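Local coordinates for protein neurotoxin (Clostridium botulinum, PDB 2QN0) that probably cleaves SNARE proteins as the zinc-dependent light chain protease of botulinum neurotoxin type C1, an enzyme of dual substrate specificity, at residues P62-G70 with S254-N262; I243-S251 with V263-Y271. All coordinates share one frame; numbering follows the deposited sequence.

Both contacts use the antiparallel hairpin of strands 248-253 and 261-266. Contact 1 lies at the surface, its centre about 24 Å from that of the chain, where segment 254-262 (connecting loop and start of the second strand) rests against the distant loop 62-70; it consists of one proline fitted into the corner made by two tyrosines and one serine hydroxyl on a backbone N-H. Contact 2, its centre about 17 Å from that of the chain, is partly buried: the body of the hairpin with the start of helix 267-273. Backbone hydrogen bonds dominate there, an aromatic ring packs against the strand at the strand-to-helix junction, and the helix carries a zinc ligand. The contacts touch where Asn262 passes Ser251.

Contact 1: P62-G70 with S254-N262; sequences PRVTSPKSG and SNIFYSQYN
Ser69 OG accepts a hydrogen bond from the backbone N of Ile256, 3.2 Å long and fairly straight (163° at the hydrogen), which ties the loop 62-70 to the loop that joins the two strands of a beta hairpin. OG lies anti to the carbonyl carbon of its own residue (chi1 -60°), which turns it toward the hairpin loop; it also passes 3.1 Å from Asn255 CB and 3.3 Å from Ile256 CG2, so the hydroxyl is closed in by carbon as well as by the N-H. Asn255 ND2 lies 2.6 Å from Pro67 O. Its OD1 faces back toward the backbone N of Phe257, but so closely that the Asx turn this suggests is doubtful.

Pro67 follows a cis peptide bond, and its ring fits into the corner made by Tyr258 and Tyr261. Its CG lies 3.4 Å from Tyr258 CD1, the proline and tyrosine side chains crossing at about a right angle, while the far end of the same tyrosine reaches Ser66, with OH 3.8 Å from Ser66 CB. Farther along, Lys68 turns its CB away from the hairpin and forms a salt bridge with Asp167, and Ser69 O is held by Asn164. Ile256 also packs on Leu429. On the Tyr261 side the approach is a CH-pi contact: Pro67 CB sits 3.3 Å from the ring centroid, only 4° off the ring normal.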
loop_
_atom_site.group_PDB
_atom_site.type_symbol
_atom_site.label_atom_id
_atom_site.label_comp_id
_atom_site.label_asym_id
_atom_site.label_seq_id
_atom_site.Cartn_x
_atom_site.Cartn_y
_atom_site.Cartn_z
ATOM N N PRO A 62 -14.900 18.565 13.931
ATOM C CA PRO A 62 -15.596 19.813 14.259
ATOM C C PRO A 62 -15.009 21.011 13.513
ATOM O O PRO A 62 -15.732 21.763 12.858
ATOM C CB PRO A 62 -15.397 19.932 15.770
ATOM C CG PRO A 62 -15.264 18.505 16.211
ATOM C CD PRO A 62 -14.358 17.941 15.151
ATOM N N ARG A 63 -13.692 21.175 13.615
ATOM C CA ARG A 63 -12.994 22.281 12.969
ATOM C C ARG A 63 -12.824 22.100 11.464
ATOM O O ARG A 63 -13.528 21.309 10.836
ATOM C CB ARG A 63 -11.621 22.480 13.616
ATOM C CG ARG A 63 -11.672 22.943 15.063
ATOM C CD ARG A 63 -12.327 24.311 15.181
ATOM N NE ARG A 63 -12.362 24.787 16.561
ATOM C CZ ARG A 63 -12.858 25.963 16.933
ATOM N NH1 ARG A 63 -13.364 26.788 16.027
ATOM N NH2 ARG A 63 -12.849 26.314 18.212
ATOM N N VAL A 64 -11.879 22.843 10.894
ATOM C CA VAL A 64 -11.606 22.788 9.462
ATOM C C VAL A 64 -10.279 22.097 9.160
ATOM O O VAL A 64 -9.209 22.626 9.461
ATOM C CB VAL A 64 -11.563 24.206 8.849
ATOM C CG1 VAL A 64 -11.340 24.118 7.348
ATOM C CG2 VAL A 64 -12.854 24.946 9.159
ATOM N N THR A 65 -10.361 20.914 8.560
ATOM C CA THR A 65 -9.175 20.147 8.198
ATOM C C THR A 65 -8.965 20.272 6.691
ATOM O O THR A 65 -7.881 19.998 6.171
ATOM C CB THR A 65 -9.343 18.656 8.560
ATOM O OG1 THR A 65 -9.729 18.536 9.935
ATOM C CG2 THR A 65 -8.034 17.906 8.345
ATOM N N SER A 66 -10.021 20.692 5.999
ATOM C CA SER A 66 -9.996 20.876 4.553
ATOM C C SER A 66 -8.891 21.865 4.179
ATOM O O SER A 66 -8.129 22.299 5.042
ATOM C CB SER A 66 -11.361 21.390 4.081
ATOM O OG SER A 66 -12.382 20.447 4.355
ATOM N N PRO A 67 -8.786 22.243 2.891
ATOM C CA PRO A 67 -9.566 21.870 1.703
ATOM C C PRO A 67 -9.635 20.367 1.443
ATOM O O PRO A 67 -10.492 19.897 0.697
ATOM C CB PRO A 67 -8.848 22.610 0.578
ATOM C CG PRO A 67 -8.333 23.828 1.263
ATOM C CD PRO A 67 -7.775 23.254 2.539
ATOM N N LYS A 68 -8.721 19.624 2.060
ATOM C CA LYS A 68 -8.654 18.176 1.903
ATOM C C LYS A 68 -10.041 17.536 1.885
ATOM O O LYS A 68 -10.803 17.660 2.846
ATOM C CB LYS A 68 -7.827 17.576 3.043
ATOM C CG LYS A 68 -7.420 16.125 2.843
ATOM C CD LYS A 68 -6.458 15.977 1.674
ATOM C CE LYS A 68 -5.825 14.597 1.656
ATOM N NZ LYS A 68 -6.850 13.520 1.610
ATOM N N SER A 69 -10.363 16.858 0.788
ATOM C CA SER A 69 -11.654 16.192 0.651
ATOM C C SER A 69 -11.757 15.074 1.679
ATOM O O SER A 69 -10.813 14.302 1.862
ATOM C CB SER A 69 -11.806 15.605 -0.755
ATOM O OG SER A 69 -11.730 16.616 -1.744
ATOM N N GLY A 70 -12.903 14.986 2.348
ATOM C CA GLY A 70 -13.085 13.953 3.353
ATOM C C GLY A 70 -14.466 13.322 3.371
ATOM O O GLY A 70 -15.445 13.909 2.908
ATOM N N SER A 254 -7.539 21.334 -6.728
ATOM C CA SER A 254 -8.851 21.731 -6.246
ATOM C C SER A 254 -9.642 20.499 -5.832
ATOM O O SER A 254 -9.807 19.562 -6.618
ATOM C CB SER A 254 -9.586 22.525 -7.329
ATOM O OG SER A 254 -9.608 21.825 -8.557
ATOM N N ASN A 255 -10.109 20.506 -4.585
ATOM C CA ASN A 255 -10.866 19.391 -4.027
ATOM C C ASN A 255 -12.261 19.252 -4.613
ATOM O O ASN A 255 -12.587 19.864 -5.630
ATOM C CB ASN A 255 -10.964 19.523 -2.503
ATOM C CG ASN A 255 -11.690 20.777 -2.073
ATOM O OD1 ASN A 255 -12.794 21.049 -2.530
ATOM N ND2 ASN A 255 -11.075 21.547 -1.185
ATOM N N ILE A 256 -13.081 18.440 -3.950
ATOM C CA ILE A 256 -14.449 18.175 -4.384
ATOM C C ILE A 256 -15.396 19.362 -4.192
ATOM O O ILE A 256 -16.531 19.339 -4.672
ATOM C CB ILE A 256 -15.030 16.946 -3.641
ATOM C CG1 ILE A 256 -15.148 17.239 -2.143
ATOM C CG2 ILE A 256 -14.123 15.744 -3.846
ATOM C CD1 ILE A 256 -15.738 16.092 -1.336
ATOM N N PHE A 257 -14.926 20.391 -3.491
ATOM C CA PHE A 257 -15.722 21.589 -3.235
ATOM C C PHE A 257 -14.932 22.872 -3.508
ATOM O O PHE A 257 -15.204 23.581 -4.478
ATOM C CB PHE A 257 -16.209 21.606 -1.783
ATOM C CG PHE A 257 -17.122 20.465 -1.430
ATOM C CD1 PHE A 257 -18.284 20.234 -2.159
ATOM C CD2 PHE A 257 -16.829 19.632 -0.356
ATOM C CE1 PHE A 257 -19.143 19.188 -1.822
ATOM C CE2 PHE A 257 -17.679 18.585 -0.010
ATOM C CZ PHE A 257 -18.839 18.363 -0.745
ATOM N N TYR A 258 -13.960 23.161 -2.643
ATOM C CA TYR A 258 -13.124 24.357 -2.759
ATOM C C TYR A 258 -12.478 24.538 -4.129
ATOM O O TYR A 258 -12.498 23.637 -4.967
ATOM C CB TYR A 258 -12.006 24.344 -1.710
ATOM C CG TYR A 258 -12.455 24.374 -0.264
ATOM C CD1 TYR A 258 -11.544 24.658 0.752
ATOM C CD2 TYR A 258 -13.778 24.108 0.094
ATOM C CE1 TYR A 258 -11.932 24.678 2.086
ATOM C CE2 TYR A 258 -14.177 24.125 1.431
ATOM C CZ TYR A 258 -13.247 24.411 2.420
ATOM O OH TYR A 258 -13.628 24.434 3.743
ATOM N N SER A 259 -11.899 25.717 -4.339
ATOM C CA SER A 259 -11.227 26.040 -5.590
ATOM C C SER A 259 -9.721 25.867 -5.412
ATOM O O SER A 259 -9.247 25.585 -4.314
ATOM C CB SER A 259 -11.539 27.479 -6.014
ATOM O OG SER A 259 -11.079 28.412 -5.052
ATOM N N GLN A 260 -8.981 26.049 -6.500
ATOM C CA GLN A 260 -7.529 25.897 -6.500
ATOM C C GLN A 260 -6.860 26.381 -5.215
ATOM O O GLN A 260 -6.890 27.570 -4.898
ATOM C CB GLN A 260 -6.944 26.637 -7.702
ATOM C CG GLN A 260 -5.561 26.178 -8.095
ATOM C CD GLN A 260 -5.178 26.662 -9.473
ATOM O OE1 GLN A 260 -5.085 27.866 -9.714
ATOM N NE2 GLN A 260 -4.960 25.725 -10.392
ATOM N N TYR A 261 -6.265 25.444 -4.480
ATOM C CA TYR A 261 -5.577 25.746 -3.226
ATOM C C TYR A 261 -4.186 25.109 -3.213
ATOM O O TYR A 261 -3.962 24.084 -3.846
ATOM C CB TYR A 261 -6.400 25.242 -2.039
ATOM C CG TYR A 261 -6.695 23.761 -2.075
ATOM C CD1 TYR A 261 -5.822 22.839 -1.497
ATOM C CD2 TYR A 261 -7.839 23.278 -2.709
ATOM C CE1 TYR A 261 -6.080 21.471 -1.552
ATOM C CE2 TYR A 261 -8.105 21.915 -2.770
ATOM C CZ TYR A 261 -7.223 21.018 -2.193
ATOM O OH TYR A 261 -7.481 19.670 -2.268
ATOM N N ASN A 262 -3.256 25.720 -2.489
ATOM C CA ASN A 262 -1.887 25.220 -2.423
ATOM C C ASN A 262 -1.695 23.973 -1.558
ATOM O O ASN A 262 -2.347 23.797 -0.530
ATOM C CB ASN A 262 -0.954 26.335 -1.944
ATOM C CG ASN A 262 -1.383 26.921 -0.619
ATOM O OD1 ASN A 262 -1.390 26.234 0.402
ATOM N ND2 ASN A 262 -1.747 28.199 -0.628
#

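Contact 2: I243-S251 with V263-Y271; sequences IPNDQTISS and VKLEYAEIY. With ZN (zinc ion), chain B.
Tyr267 N donates to Gln247 O (2.9 Å, 165° at the hydrogen), joining the first turn of helix 267-273 to the start of strand 248-253. The side chain then crosses the start of that strand. Its CB lies 4.1 Å from Ile243 CG2. CG sits over Gln247 O; on one flank CD2 meets Gln247 CB at 3.8 Å, and on the other CD1 approaches Thr248 CA. CE1 comes 3.5 Å from Thr248 C, and CZ and OH end beside Thr248 O. One ring face is thus covered, toward its rim, by the peptide between Gln247 and Thr248, while Ile249 CB meets the ring edge in plane.

Before the helix, the strands pair as an antiparallel hairpin. Ile249 and Leu265 exchange two backbone hydrogen bonds, as do Ser251 and Val263. Thr248, Ser250, Lys264 and Glu266 project from one side of the sheet. On the other, the side chains of Ile249 and Leu265 run alongside each other, Ile249 CG2 3.8 Å from Leu265 CB; this branch of Ile249 also touches Ile270 CD1. Leu265 also packs on Tyr375. Ile243 brings CG1 to the edge of the Tyr271 ring, and its side chain also packs on Phe289 of helix 283-304. Water 1 accepts from Ala268 N and lies near the carbonyls of Pro244 and Gln247, between the turn 244-247 and the helix.

Within the first turn of the helix, Glu269 points to the zinc ion. Its chain bends at chi2 (-59°), bringing OE1 to 2.1 Å from the metal, with OE2 farther off at 2.7 Å. Water 2, His229 and His233 complete the coordination. The two histidines come from an HExxH helix, and with this downstream glutamate they form the zinc site of gluzincin-type proteases, here that of a clostridial neurotoxin.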
loop_
_atom_site.group_PDB
_atom_site.type_symbol
_atom_site.label_atom_id
_atom_site.label_comp_id
_atom_site.label_asym_id
_atom_site.label_seq_id
_atom_site.Cartn_x
_atom_site.Cartn_y
_atom_site.Cartn_z
ATOM N N ILE A 243 11.112 8.071 0.366
ATOM C CA ILE A 243 11.614 9.443 0.464
ATOM C C ILE A 243 10.907 10.115 1.635
ATOM O O ILE A 243 9.685 10.024 1.758
ATOM C CB ILE A 243 11.302 10.256 -0.814
ATOM C CG1 ILE A 243 11.826 9.522 -2.053
ATOM C CG2 ILE A 243 11.917 11.653 -0.705
ATOM C CD1 ILE A 243 13.321 9.369 -2.098
ATOM N N PRO A 244 11.662 10.794 2.516
ATOM C CA PRO A 244 11.050 11.465 3.667
ATOM C C PRO A 244 9.915 12.391 3.235
ATOM O O PRO A 244 9.992 13.032 2.184
ATOM C CB PRO A 244 12.223 12.224 4.285
ATOM C CG PRO A 244 13.389 11.350 3.958
ATOM C CD PRO A 244 13.123 10.988 2.516
ATOM N N ASN A 245 8.866 12.462 4.048
ATOM C CA ASN A 245 7.712 13.296 3.728
ATOM C C ASN A 245 8.006 14.795 3.678
ATOM O O ASN A 245 7.178 15.570 3.204
ATOM C CB ASN A 245 6.573 13.024 4.718
ATOM C CG ASN A 245 7.001 13.181 6.162
ATOM O OD1 ASN A 245 7.543 14.215 6.555
ATOM N ND2 ASN A 245 6.754 12.152 6.965
ATOM N N ASP A 246 9.178 15.204 4.156
ATOM C CA ASP A 246 9.540 16.620 4.139
ATOM C C ASP A 246 10.097 17.054 2.784
ATOM O O ASP A 246 10.391 18.231 2.573
ATOM C CB ASP A 246 10.559 16.932 5.242
ATOM C CG ASP A 246 11.783 16.041 5.179
ATOM O OD1 ASP A 246 12.415 15.966 4.106
ATOM O OD2 ASP A 246 12.119 15.417 6.208
ATOM N N GLN A 247 10.251 16.098 1.874
ATOM C CA GLN A 247 10.748 16.382 0.527
ATOM C C GLN A 247 9.517 16.641 -0.333
ATOM O O GLN A 247 8.810 15.713 -0.711
ATOM C CB GLN A 247 11.536 15.185 -0.004
ATOM C CG GLN A 247 12.780 14.884 0.809
ATOM C CD GLN A 247 13.727 16.070 0.860
ATOM O OE1 GLN A 247 14.187 16.552 -0.172
ATOM N NE2 GLN A 247 14.019 16.546 2.062
ATOM N N THR A 248 9.270 17.906 -0.650
ATOM C CA THR A 248 8.074 18.274 -1.400
ATOM C C THR A 248 8.288 19.392 -2.411
ATOM O O THR A 248 9.336 20.033 -2.436
ATOM C CB THR A 248 6.997 18.785 -0.435
ATOM O OG1 THR A 248 7.482 19.973 0.208
ATOM C CG2 THR A 248 6.692 17.755 0.638
ATOM N N ILE A 249 7.272 19.610 -3.241
ATOM C CA ILE A 249 7.271 20.696 -4.211
ATOM C C ILE A 249 5.923 21.395 -4.022
ATOM O O ILE A 249 4.870 20.756 -4.066
ATOM C CB ILE A 249 7.441 20.196 -5.670
ATOM C CG1 ILE A 249 7.335 21.384 -6.632
ATOM C CG2 ILE A 249 6.407 19.120 -6.000
ATOM C CD1 ILE A 249 7.623 21.029 -8.076
ATOM N N SER A 250 5.953 22.702 -3.775
ATOM C CA SER A 250 4.720 23.455 -3.552
ATOM C C SER A 250 3.877 23.525 -4.815
ATOM O O SER A 250 4.322 24.025 -5.850
ATOM C CB SER A 250 5.047 24.861 -3.039
ATOM O OG SER A 250 5.593 24.783 -1.734
ATOM N N SER A 251 2.648 23.022 -4.713
ATOM C CA SER A 251 1.741 22.969 -5.853
ATOM C C SER A 251 0.325 23.399 -5.477
ATOM O O SER A 251 0.077 23.875 -4.372
ATOM C CB SER A 251 1.683 21.533 -6.389
ATOM O OG SER A 251 2.972 20.944 -6.448
ATOM N N VAL A 263 -0.784 23.111 -1.991
ATOM C CA VAL A 263 -0.486 21.877 -1.281
ATOM C C VAL A 263 0.988 21.529 -1.459
ATOM O O VAL A 263 1.600 21.893 -2.462
ATOM C CB VAL A 263 -1.337 20.705 -1.827
ATOM C CG1 VAL A 263 -1.059 20.510 -3.311
ATOM C CG2 VAL A 263 -1.025 19.429 -1.064
ATOM N N LYS A 264 1.556 20.835 -0.480
ATOM C CA LYS A 264 2.952 20.422 -0.567
ATOM C C LYS A 264 2.985 18.997 -1.100
ATOM O O LYS A 264 2.794 18.039 -0.347
ATOM C CB LYS A 264 3.620 20.481 0.809
ATOM C CG LYS A 264 3.795 21.895 1.346
ATOM C CD LYS A 264 4.565 21.897 2.656
ATOM C CE LYS A 264 4.787 23.319 3.150
ATOM N NZ LYS A 264 5.561 23.358 4.422
ATOM N N LEU A 265 3.216 18.867 -2.403
ATOM C CA LEU A 265 3.262 17.563 -3.057
ATOM C C LEU A 265 4.529 16.801 -2.682
ATOM O O LEU A 265 5.641 17.205 -3.032
ATOM C CB LEU A 265 3.185 17.738 -4.577
ATOM C CG LEU A 265 3.221 16.464 -5.430
ATOM C CD1 LEU A 265 2.072 15.543 -5.028
ATOM C CD2 LEU A 265 3.127 16.828 -6.902
ATOM N N GLU A 266 4.354 15.695 -1.968
ATOM C CA GLU A 266 5.488 14.883 -1.542
ATOM C C GLU A 266 6.120 14.129 -2.701
ATOM O O GLU A 266 5.425 13.644 -3.599
ATOM C CB GLU A 266 5.049 13.879 -0.475
ATOM C CG GLU A 266 4.359 14.499 0.720
ATOM C CD GLU A 266 3.973 13.462 1.752
ATOM O OE1 GLU A 266 3.576 12.349 1.351
ATOM O OE2 GLU A 266 4.056 13.759 2.961
ATOM N N TYR A 267 7.446 14.029 -2.683
ATOM C CA TYR A 267 8.146 13.314 -3.733
ATOM C C TYR A 267 7.747 11.838 -3.692
ATOM O O TYR A 267 7.786 11.150 -4.706
ATOM C CB TYR A 267 9.660 13.481 -3.565
ATOM C CG TYR A 267 10.148 14.883 -3.908
ATOM C CD1 TYR A 267 9.260 15.864 -4.355
ATOM C CD2 TYR A 267 11.499 15.217 -3.809
ATOM C CE1 TYR A 267 9.705 17.142 -4.701
ATOM C CE2 TYR A 267 11.954 16.498 -4.150
ATOM C CZ TYR A 267 11.051 17.449 -4.598
ATOM O OH TYR A 267 11.494 18.703 -4.956
ATOM N N ALA A 268 7.355 11.366 -2.514
ATOM C CA ALA A 268 6.920 9.975 -2.358
ATOM C C ALA A 268 5.676 9.737 -3.218
ATOM O O ALA A 268 5.509 8.667 -3.812
ATOM C CB ALA A 268 6.609 9.689 -0.894
ATOM N N GLU A 269 4.802 10.738 -3.280
ATOM C CA GLU A 269 3.584 10.634 -4.078
ATOM C C GLU A 269 3.924 10.669 -5.562
ATOM O O GLU A 269 3.332 9.949 -6.368
ATOM C CB GLU A 269 2.628 11.786 -3.751
ATOM C CG GLU A 269 2.061 11.751 -2.341
ATOM C CD GLU A 269 1.290 10.472 -2.076
ATOM O OE1 GLU A 269 0.999 9.758 -3.054
ATOM O OE2 GLU A 269 0.972 10.191 -0.904
ATOM N N ILE A 270 4.877 11.519 -5.924
ATOM C CA ILE A 270 5.289 11.636 -7.312
ATOM C C ILE A 270 5.806 10.296 -7.839
ATOM O O ILE A 270 5.500 9.906 -8.966
ATOM C CB ILE A 270 6.375 12.735 -7.472
ATOM C CG1 ILE A 270 5.742 14.111 -7.227
ATOM C CG2 ILE A 270 6.997 12.672 -8.868
ATOM C CD1 ILE A 270 6.712 15.280 -7.342
ATOM N N TYR A 271 6.587 9.585 -7.032
ATOM C CA TYR A 271 7.099 8.293 -7.471
ATOM C C TYR A 271 6.009 7.225 -7.500
ATOM O O TYR A 271 5.969 6.402 -8.414
ATOM C CB TYR A 271 8.252 7.833 -6.581
ATOM C CG TYR A 271 9.593 8.399 -7.011
ATOM C CD1 TYR A 271 9.970 8.400 -8.356
ATOM C CD2 TYR A 271 10.491 8.906 -6.074
ATOM C CE1 TYR A 271 11.220 8.893 -8.757
ATOM C CE2 TYR A 271 11.739 9.398 -6.464
ATOM C CZ TYR A 271 12.095 9.386 -7.802
ATOM O OH TYR A 271 13.335 9.855 -8.176
HETATM ZN ZN ZN B . 0.261 7.964 -2.339
HETATM O O HOH W 1 8.307 12.680 -0.024
HETATM O O HOH W 2 -1.294 7.731 -0.975
#